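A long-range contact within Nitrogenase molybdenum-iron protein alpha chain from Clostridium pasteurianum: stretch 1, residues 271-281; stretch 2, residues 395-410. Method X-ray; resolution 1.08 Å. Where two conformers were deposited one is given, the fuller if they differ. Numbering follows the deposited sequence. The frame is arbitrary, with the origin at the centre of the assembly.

Stretch 1 271-281: EMMETKYGIPW
Stretch 2 395-410: EITVTPDEQKYRVVIP

Stretch 1 is the last two turns of a helix, 271-277, followed by a loop; stretch 2 has no regular helix or strand (phi/psi -115/170 at V398, -60/130 at P400, -145/156 at R406) and runs along it in the same direction, so that K276 lies nearest P400 (CA to CA 4.1 Å), Y277 nearest Y405 (4.2 Å), G278 nearest R406 (5.3 Å) and I279 nearest V408 (6.4 Å). Together they bury 799 Å².

Two backbone hydrogen bonds fix this register. The last carbonyls of a helix lack amide partners from a following turn, and here stretch 2 supplies them: D401 N donates to K276 O (2.9 Å, 175°) and R406 N to Y277 O (3.0 Å, 165°). Between these donors stretch 2 makes a tight loop, closed by Y405 N to D401 O (3.0 Å). D401, with chi1 t, steadies it from within: its OD2 accepts from Q403 N (3.0 Å) and K404 N (2.8 Å), a role suited to a short carboxylate. R406 NH2 likewise folds back to K404 O (2.9 Å).

G278 leaves the helix at phi/psi 87/7, where a side chain would be jammed against the preceding carbonyl. An ideal CB would also lie 1.9 Å from R406 O, so glycine alone fits; its CA instead makes a CA-H...O contact with R406 O (3.4 Å). K276 CA to T399 O (3.4 Å) and P400 CA to T275 O (3.5 Å) are similar.

Apolar side chains pack at both ends. M272, CA-to-CB sideways to stretch 2, with chi1 m, chi2 t and chi3 m, brings SD to 3.6 Å from I396 CG1 (I396 is p, t), while its CB lies 3.8 Å from V398 CG2. V398 (m) points toward the helix, its CG2 also 3.8 Å from T275 CG2 (chi1 m), the threonine methyl. K276 (t, t, t, t) places CE 3.8 Å from D401 OD1. Past the helix, the CA-to-CB bond of P280 points toward stretch 2, and its ring (C-gamma endo) packs there: CD is 3.7 Å from V408 CB (V408 t), and CG 3.9 Å from I409 CD1 (I409 m, t).

Y405 (t, chi2 -85°) lays one ring face over Y277 O and turns its edge to T275 O, 3.5 Å from CE2; a water joins its OH to E274 O. Y277 (m, chi2 -68°) meets K404 (m, t, t, t) at its ring edge, CE1 to CD 3.9 Å, and a second water links Y277 OH to K404 NZ. A third bridges V408 N and G278 O.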

ATOM      1  N   GLU A 271      40.674  13.524  28.845  1.00 10.52           N
ATOM      2  CA  GLU A 271      41.547  14.102  29.862  1.00 11.10           C
ATOM      3  C   GLU A 271      41.911  13.083  30.935  1.00 11.52           C
ATOM      4  O   GLU A 271      43.087  12.963  31.331  1.00 11.94           O
ATOM      5  CB  GLU A 271      40.862  15.289  30.515  1.00 12.04           C
ATOM      6  CG  GLU A 271      40.654  16.538  29.680  1.00 13.70           C
ATOM      7  CD  GLU A 271      39.831  17.624  30.390  1.00 15.39           C
ATOM      8  OE1 GLU A 271      39.364  17.400  31.540  1.00 16.74           O
ATOM      9  OE2 GLU A 271      39.647  18.708  29.805  1.00 17.45           O
ATOM     10  N   MET A 272      40.908  12.399  31.459  1.00 10.89           N
ATOM     11  CA  MET A 272      41.148  11.478  32.571  1.00 11.72           C
ATOM     12  C   MET A 272      41.988  10.284  32.163  1.00 11.66           C
ATOM     13  O   MET A 272      42.788   9.795  32.957  1.00 11.87           O
ATOM     14  CB  MET A 272      39.843  11.047  33.241  1.00 11.06           C
ATOM     15  CG  MET A 272      39.178  12.197  33.967  1.00 13.20           C
ATOM     16  SD  MET A 272      37.716  11.772  34.930  1.00 13.99           S
ATOM     17  CE  MET A 272      36.498  11.593  33.634  1.00 13.69           C
ATOM     18  N   MET A 273      41.818   9.788  30.938  1.00 11.13           N
ATOM     19  CA  MET A 273      42.650   8.690  30.463  1.00 11.78           C
ATOM     20  C   MET A 273      44.104   9.128  30.316  1.00 12.54           C
ATOM     21  O   MET A 273      45.027   8.346  30.561  1.00 12.71           O
ATOM     22  CB  MET A 273      42.110   8.094  29.174  1.00 10.87           C
ATOM     23  CG  MET A 273      40.829   7.328  29.367  1.00 11.53           C
ATOM     24  SD  MET A 273      40.242   6.493  27.881  1.00 11.67           S
ATOM     25  CE  MET A 273      41.378   5.116  27.811  1.00 13.49           C
ATOM     26  N   GLU A 274      44.328  10.364  29.865  1.00 11.70           N
ATOM     27  CA  GLU A 274      45.677  10.879  29.807  1.00 12.21           C
ATOM     28  C   GLU A 274      46.283  10.962  31.215  1.00 12.76           C
ATOM     29  O   GLU A 274      47.422  10.545  31.433  1.00 13.75           O
ATOM     30  CB  GLU A 274      45.751  12.242  29.113  1.00 13.71           C
ATOM     31  CG  GLU A 274      47.181  12.734  28.933  1.00 15.88           C
ATOM     32  CD  GLU A 274      47.344  13.954  28.072  1.00 20.60           C
ATOM     33  OE1 GLU A 274      46.360  14.430  27.486  1.00 19.08           O
ATOM     34  OE2 GLU A 274      48.470  14.460  28.039  1.00 31.23           O
ATOM     35  N   THR A 275      45.531  11.495  32.191  1.00 12.74           N
ATOM     36  CA  THR A 275      46.061  11.636  33.534  1.00 12.62           C
ATOM     37  C   THR A 275      46.342  10.270  34.181  1.00 13.24           C
ATOM     38  O   THR A 275      47.388  10.065  34.821  1.00 15.39           O
ATOM     39  CB  THR A 275      45.063  12.409  34.388  1.00 13.35           C
ATOM     40  OG1 THR A 275      44.879  13.699  33.795  1.00 14.37           O
ATOM     41  CG2 THR A 275      45.517  12.501  35.811  1.00 15.03           C
ATOM     42  N   LYS A 276      45.385   9.350  34.066  1.00 12.52           N
ATOM     43  CA  LYS A 276      45.448   8.096  34.809  1.00 13.39           C
ATOM     44  C   LYS A 276      46.365   7.066  34.147  1.00 13.53           C
ATOM     45  O   LYS A 276      47.088   6.355  34.843  1.00 15.20           O
ATOM     46  CB  LYS A 276      44.052   7.517  35.001  1.00 13.33           C
ATOM     47  CG  LYS A 276      44.023   6.235  35.822  1.00 13.82           C
ATOM     48  CD  LYS A 276      42.597   5.837  36.208  1.00 14.13           C
ATOM     49  CE  LYS A 276      42.573   4.524  36.966  1.00 15.99           C
ATOM     50  NZ  LYS A 276      41.228   4.196  37.492  1.00 19.63           N
ATOM     51  N   TYR A 277      46.316   6.981  32.821  1.00 13.07           N
ATOM     52  CA  TYR A 277      47.030   5.937  32.068  1.00 13.34           C
ATOM     53  C   TYR A 277      48.239   6.446  31.259  1.00 12.91           C
ATOM     54  O   TYR A 277      49.058   5.638  30.832  1.00 14.96           O
ATOM     55  CB  TYR A 277      46.053   5.190  31.141  1.00 12.99           C
ATOM     56  CG  TYR A 277      44.961   4.497  31.874  1.00 13.49           C
ATOM     57  CD1 TYR A 277      45.225   3.393  32.699  1.00 14.65           C
ATOM     58  CD2 TYR A 277      43.640   4.931  31.795  1.00 13.12           C
ATOM     59  CE1 TYR A 277      44.223   2.760  33.415  1.00 14.61           C
ATOM     60  CE2 TYR A 277      42.659   4.296  32.489  1.00 12.95           C
ATOM     61  CZ  TYR A 277      42.928   3.211  33.295  1.00 13.89           C
ATOM     62  OH  TYR A 277      41.914   2.603  33.983  1.00 14.93           O
ATOM     63  N   GLY A 278      48.296   7.750  31.007  1.00 13.06           N
ATOM     64  CA  GLY A 278      49.348   8.309  30.156  1.00 13.75           C
ATOM     65  C   GLY A 278      48.991   8.279  28.686  1.00 12.78           C
ATOM     66  O   GLY A 278      49.818   8.611  27.857  1.00 14.21           O
ATOM     67  N   ILE A 279      47.749   7.900  28.343  1.00 12.17           N
ATOM     68  CA  ILE A 279      47.357   7.798  26.946  1.00 11.69           C
ATOM     69  C   ILE A 279      47.052   9.180  26.390  1.00 10.84           C
ATOM     70  O   ILE A 279      46.139   9.857  26.884  1.00 11.96           O
ATOM     71  CB  ILE A 279      46.159   6.861  26.792  1.00 11.34           C
ATOM     72  CG1 ILE A 279      46.458   5.447  27.317  1.00 13.67           C
ATOM     73  CG2 ILE A 279      45.687   6.823  25.342  1.00 12.59           C
ATOM     74  CD1 ILE A 279      45.223   4.616  27.578  1.00 13.35           C
ATOM     75  N   PRO A 280      47.797   9.614  25.356  1.00 11.79           N
ATOM     76  CA  PRO A 280      47.544  10.927  24.753  1.00 12.93           C
ATOM     77  C   PRO A 280      46.303  10.897  23.899  1.00 11.15           C
ATOM     78  O   PRO A 280      45.828   9.839  23.485  1.00 11.85           O
ATOM     79  CB  PRO A 280      48.794  11.161  23.908  1.00 14.64           C
ATOM     80  CG  PRO A 280      49.266   9.796  23.555  1.00 17.35           C
ATOM     81  CD  PRO A 280      48.908   8.904  24.701  1.00 13.36           C
ATOM     82  N   TRP A 281      45.775  12.081  23.617  1.00 12.06           N
ATOM     83  CA  TRP A 281      44.666  12.195  22.677  1.00 10.65           C
ATOM     84  C   TRP A 281      44.951  13.278  21.660  1.00 11.20           C
ATOM     85  O   TRP A 281      45.687  14.219  21.934  1.00 12.27           O
ATOM     86  CB  TRP A 281      43.342  12.440  23.369  1.00 11.71           C
ATOM     87  CG  TRP A 281      43.153  13.692  24.188  1.00 11.82           C
ATOM     88  CD1 TRP A 281      43.485  13.868  25.504  1.00 12.28           C
ATOM     89  CD2 TRP A 281      42.556  14.922  23.759  1.00 11.29           C
ATOM     90  NE1 TRP A 281      43.077  15.108  25.933  1.00 13.62           N
ATOM     91  CE2 TRP A 281      42.509  15.775  24.876  1.00 11.51           C
ATOM     92  CE3 TRP A 281      42.034  15.373  22.541  1.00 12.23           C
ATOM     93  CZ2 TRP A 281      41.989  17.065  24.808  1.00 13.81           C
ATOM     94  CZ3 TRP A 281      41.510  16.633  22.483  1.00 14.05           C
ATOM     95  CH2 TRP A 281      41.466  17.448  23.610  1.00 14.37           C
ATOM     96  N   GLU A 395      32.405  16.757  39.770  1.00 17.17           N
ATOM     97  CA  GLU A 395      33.727  16.700  39.186  1.00 17.30           C
ATOM     98  C   GLU A 395      34.518  15.591  39.861  1.00 18.22           C
ATOM     99  O   GLU A 395      34.618  15.544  41.088  1.00 23.41           O
ATOM    100  CB  GLU A 395      34.456  18.011  39.437  1.00 20.84           C
ATOM    101  CG  GLU A 395      33.855  19.235  38.789  1.00 19.41           C
ATOM    102  CD  GLU A 395      33.973  19.208  37.274  1.00 18.10           C
ATOM    103  OE1 GLU A 395      33.237  19.986  36.630  1.00 18.20           O
ATOM    104  OE2 GLU A 395      34.797  18.421  36.747  1.00 19.81           O
ATOM    105  N   ILE A 396      35.087  14.715  39.062  1.00 15.55           N
ATOM    106  CA  ILE A 396      35.948  13.740  39.664  0.51 15.83           C
ATOM    107  C   ILE A 396      37.373  13.970  39.221  1.00 16.55           C
ATOM    108  O   ILE A 396      37.659  14.599  38.194  1.00 19.81           O
ATOM    109  CB  ILE A 396      35.500  12.308  39.400  0.51 14.55           C
ATOM    110  CG1 ILE A 396      35.730  11.967  37.930  0.51 12.13           C
ATOM    111  CG2 ILE A 396      34.040  12.124  39.838  0.51 15.90           C
ATOM    112  CD1 ILE A 396      35.601  10.494  37.610  0.51 12.48           C
ATOM    113  N   THR A 397      38.280  13.556  40.087  1.00 16.51           N
ATOM    114  CA  THR A 397      39.681  13.691  39.780  0.53 21.84           C
ATOM    115  C   THR A 397      40.305  12.326  39.809  1.00 17.34           C
ATOM    116  O   THR A 397      39.964  11.476  40.634  1.00 20.84           O
ATOM    117  CB  THR A 397      40.463  14.609  40.743  0.53 25.53           C
ATOM    118  OG1 THR A 397      40.783  13.889  41.925  0.53 37.32           O
ATOM    119  CG2 THR A 397      39.691  15.893  41.091  0.53 16.14           C
ATOM    120  N   VAL A 398      41.177  12.088  38.843  1.00 15.68           N
ATOM    121  CA  VAL A 398      41.945  10.851  38.801  1.00 15.81           C
ATOM    122  C   VAL A 398      43.418  11.196  38.985  1.00 16.65           C
ATOM    123  O   VAL A 398      43.809  12.343  38.860  1.00 17.82           O
ATOM    124  CB  VAL A 398      41.714  10.057  37.494  1.00 15.73           C
ATOM    125  CG1 VAL A 398      40.262   9.609  37.363  1.00 17.94           C
ATOM    126  CG2 VAL A 398      42.140  10.870  36.280  1.00 16.50           C
ATOM    127  N   THR A 399      44.230  10.174  39.183  1.00 17.44           N
ATOM    128  CA  THR A 399      45.668  10.347  39.387  1.00 19.39           C
ATOM    129  C   THR A 399      46.378   9.236  38.642  1.00 19.17           C
ATOM    130  O   THR A 399      45.742   8.269  38.222  1.00 19.29           O
ATOM    131  CB  THR A 399      46.007  10.266  40.880  1.00 22.12           C
ATOM    132  OG1 THR A 399      45.650   8.983  41.422  1.00 23.09           O
ATOM    133  CG2 THR A 399      45.333  11.386  41.679  1.00 23.71           C
ATOM    134  N   PRO A 400      47.692   9.388  38.413  1.00 20.47           N
ATOM    135  CA  PRO A 400      48.383   8.353  37.660  1.00 21.42           C
ATOM    136  C   PRO A 400      48.298   7.033  38.347  1.00 25.62           C
ATOM    137  O   PRO A 400      48.663   6.922  39.518  1.00 28.65           O
ATOM    138  CB  PRO A 400      49.843   8.821  37.641  1.00 25.78           C
ATOM    139  CG  PRO A 400      49.786  10.271  37.872  1.00 34.24           C
ATOM    140  CD  PRO A 400      48.569  10.534  38.708  1.00 26.86           C
ATOM    141  N   ASP A 401      47.896   6.020  37.607  1.00 22.77           N
ATOM    142  CA  ASP A 401      47.803   4.681  38.124  1.00 28.74           C
ATOM    143  C   ASP A 401      49.234   4.140  38.380  1.00 28.51           C
ATOM    144  O   ASP A 401      50.047   4.105  37.470  1.00 27.91           O
ATOM    145  CB  ASP A 401      46.987   3.828  37.141  1.00 32.61           C
ATOM    146  CG  ASP A 401      46.649   2.439  37.688  1.00 38.79           C
ATOM    147  OD1 ASP A 401      45.441   2.152  37.845  1.00 49.20           O
ATOM    148  OD2 ASP A 401      47.594   1.641  37.920  1.00 30.58           O
ATOM    149  N   GLU A 402      49.525   3.792  39.632  1.00 29.64           N
ATOM    150  CA  GLU A 402      50.901   3.416  40.032  1.00 45.29           C
ATOM    151  C   GLU A 402      51.390   2.135  39.336  1.00 48.45           C
ATOM    152  O   GLU A 402      52.593   1.865  39.300  1.00115.67           O
ATOM    153  CB  GLU A 402      50.956   3.291  41.561  1.00 41.92           C
ATOM    154  CG  GLU A 402      50.889   4.628  42.288  1.00 52.36           C
ATOM    155  CD  GLU A 402      50.904   4.494  43.806  1.00 85.16           C
ATOM    156  OE1 GLU A 402      51.387   5.444  44.486  1.00 51.95           O
ATOM    157  OE2 GLU A 402      50.427   3.446  44.308  1.00 75.08           O
ATOM    158  N   GLN A 403      50.447   1.369  38.782  1.00 34.37           N
ATOM    159  CA  GLN A 403      50.726   0.126  38.053  1.00 41.19           C
ATOM    160  C   GLN A 403      50.616   0.244  36.505  1.00 43.28           C
ATOM    161  O   GLN A 403      51.447  -0.308  35.761  1.00 40.76           O
ATOM    162  CB  GLN A 403      49.768  -0.958  38.546  1.00 55.57           C
ATOM    163  CG  GLN A 403      49.606  -2.154  37.616  1.00 99.59           C
ATOM    164  CD  GLN A 403      48.307  -2.914  37.858  1.00134.85           C
ATOM    165  OE1 GLN A 403      47.735  -2.875  38.966  1.00226.75           O
ATOM    166  NE2 GLN A 403      47.838  -3.615  36.820  1.00126.54           N
ATOM    167  N   LYS A 404      49.602   0.957  36.031  1.00 26.10           N
ATOM    168  CA  LYS A 404      49.252   0.970  34.593  1.00 22.66           C
ATOM    169  C   LYS A 404      49.696   2.222  33.842  1.00 21.83           C
ATOM    170  O   LYS A 404      49.658   2.234  32.600  1.00 24.77           O
ATOM    171  CB  LYS A 404      47.728   0.839  34.409  1.00 23.08           C
ATOM    172  CG  LYS A 404      47.152  -0.458  34.953  1.00 25.03           C
ATOM    173  CD  LYS A 404      45.630  -0.562  34.826  1.00 24.97           C
ATOM    174  CE  LYS A 404      45.084  -1.794  35.561  1.00 29.88           C
ATOM    175  NZ  LYS A 404      43.592  -1.862  35.401  1.00 25.78           N
ATOM    176  N   TYR A 405      50.083   3.278  34.563  1.00 19.43           N
ATOM    177  CA  TYR A 405      50.551   4.501  33.906  1.00 19.00           C
ATOM    178  C   TYR A 405      51.761   4.211  33.057  1.00 21.11           C
ATOM    179  O   TYR A 405      52.671   3.519  33.497  1.00 24.78           O
ATOM    180  CB  TYR A 405      50.859   5.620  34.922  1.00 20.27           C
ATOM    181  CG  TYR A 405      51.181   6.934  34.261  1.00 17.96           C
ATOM    182  CD1 TYR A 405      52.476   7.236  33.811  1.00 20.17           C
ATOM    183  CD2 TYR A 405      50.179   7.846  33.998  1.00 17.51           C
ATOM    184  CE1 TYR A 405      52.743   8.433  33.163  1.00 19.65           C
ATOM    185  CE2 TYR A 405      50.442   9.054  33.358  1.00 18.11           C
ATOM    186  CZ  TYR A 405      51.712   9.348  32.934  1.00 17.55           C
ATOM    187  OH  TYR A 405      51.975  10.528  32.266  1.00 19.05           O
ATOM    188  N   ARG A 406      51.786   4.719  31.832  1.00 17.14           N
ATOM    189  CA  ARG A 406      52.985   4.613  31.047  1.00 18.26           C
ATOM    190  C   ARG A 406      53.196   5.818  30.164  1.00 15.84           C
ATOM    191  O   ARG A 406      52.257   6.583  29.874  1.00 16.53           O
ATOM    192  CB  ARG A 406      53.027   3.336  30.252  1.00 25.49           C
ATOM    193  CG  ARG A 406      52.077   3.334  29.113  1.00 23.11           C
ATOM    194  CD  ARG A 406      51.244   2.106  29.339  1.00 42.12           C
ATOM    195  NE  ARG A 406      50.094   1.884  28.492  1.00 46.80           N
ATOM    196  CZ  ARG A 406      48.812   2.074  28.835  1.00 46.79           C
ATOM    197  NH1 ARG A 406      47.904   1.689  27.970  1.00 30.29           N
ATOM    198  NH2 ARG A 406      48.421   2.598  30.010  1.00 37.14           N
ATOM    199  N   VAL A 407      54.458   6.031  29.819  1.00 14.61           N
ATOM    200  CA  VAL A 407      54.827   7.086  28.917  1.00 13.91           C
ATOM    201  C   VAL A 407      54.624   6.535  27.517  1.00 16.00           C
ATOM    202  O   VAL A 407      55.246   5.549  27.129  1.00 18.99           O
ATOM    203  CB  VAL A 407      56.307   7.502  29.121  1.00 18.17           C
ATOM    204  CG1 VAL A 407      56.697   8.542  28.065  1.00 20.58           C
ATOM    205  CG2 VAL A 407      56.485   8.024  30.541  1.00 20.21           C
ATOM    206  N   VAL A 408      53.707   7.132  26.780  1.00 14.30           N
ATOM    207  CA  VAL A 408      53.425   6.676  25.427  1.00 14.26           C
ATOM    208  C   VAL A 408      54.202   7.512  24.426  1.00 14.91           C
ATOM    209  O   VAL A 408      55.013   6.986  23.680  1.00 18.52           O
ATOM    210  CB  VAL A 408      51.924   6.735  25.139  1.00 15.29           C
ATOM    211  CG1 VAL A 408      51.642   6.273  23.712  1.00 16.54           C
ATOM    212  CG2 VAL A 408      51.185   5.868  26.154  1.00 15.52           C
ATOM    213  N   ILE A 409      53.970   8.824  24.414  1.00 15.62           N
ATOM    214  CA  ILE A 409      54.765   9.735  23.623  1.00 16.31           C
ATOM    215  C   ILE A 409      55.572  10.589  24.596  1.00 15.86           C
ATOM    216  O   ILE A 409      55.008  11.326  25.411  1.00 17.57           O
ATOM    217  CB  ILE A 409      53.909  10.629  22.699  1.00 15.61           C
ATOM    218  CG1 ILE A 409      52.938   9.796  21.834  1.00 17.01           C
ATOM    219  CG2 ILE A 409      54.818  11.510  21.852  1.00 19.98           C
ATOM    220  CD1 ILE A 409      52.004  10.634  20.960  1.00 20.00           C
ATOM    221  N   PRO A 410      56.909  10.514  24.520  1.00 16.67           N
ATOM    222  CA  PRO A 410      57.739  11.324  25.412  1.00 17.85           C
ATOM    223  C   PRO A 410      57.485  12.819  25.248  1.00 18.31           C
ATOM    224  O   PRO A 410      57.129  13.269  24.140  1.00 19.13           O
ATOM    225  CB  PRO A 410      59.172  10.938  25.016  1.00 19.71           C
ATOM    226  CG  PRO A 410      59.031   9.570  24.434  1.00 21.30           C
ATOM    227  CD  PRO A 410      57.740   9.650  23.664  1.00 17.25           C
TER
HETATM  228  O   HOH W   1      49.808  11.967  31.692  1.00 22.12           O
HETATM  229  O   HOH W   2      42.475   0.732  35.819  1.00 17.91           O
HETATM  230  O   HOH W   3      52.346   9.451  27.715  1.00 17.56           O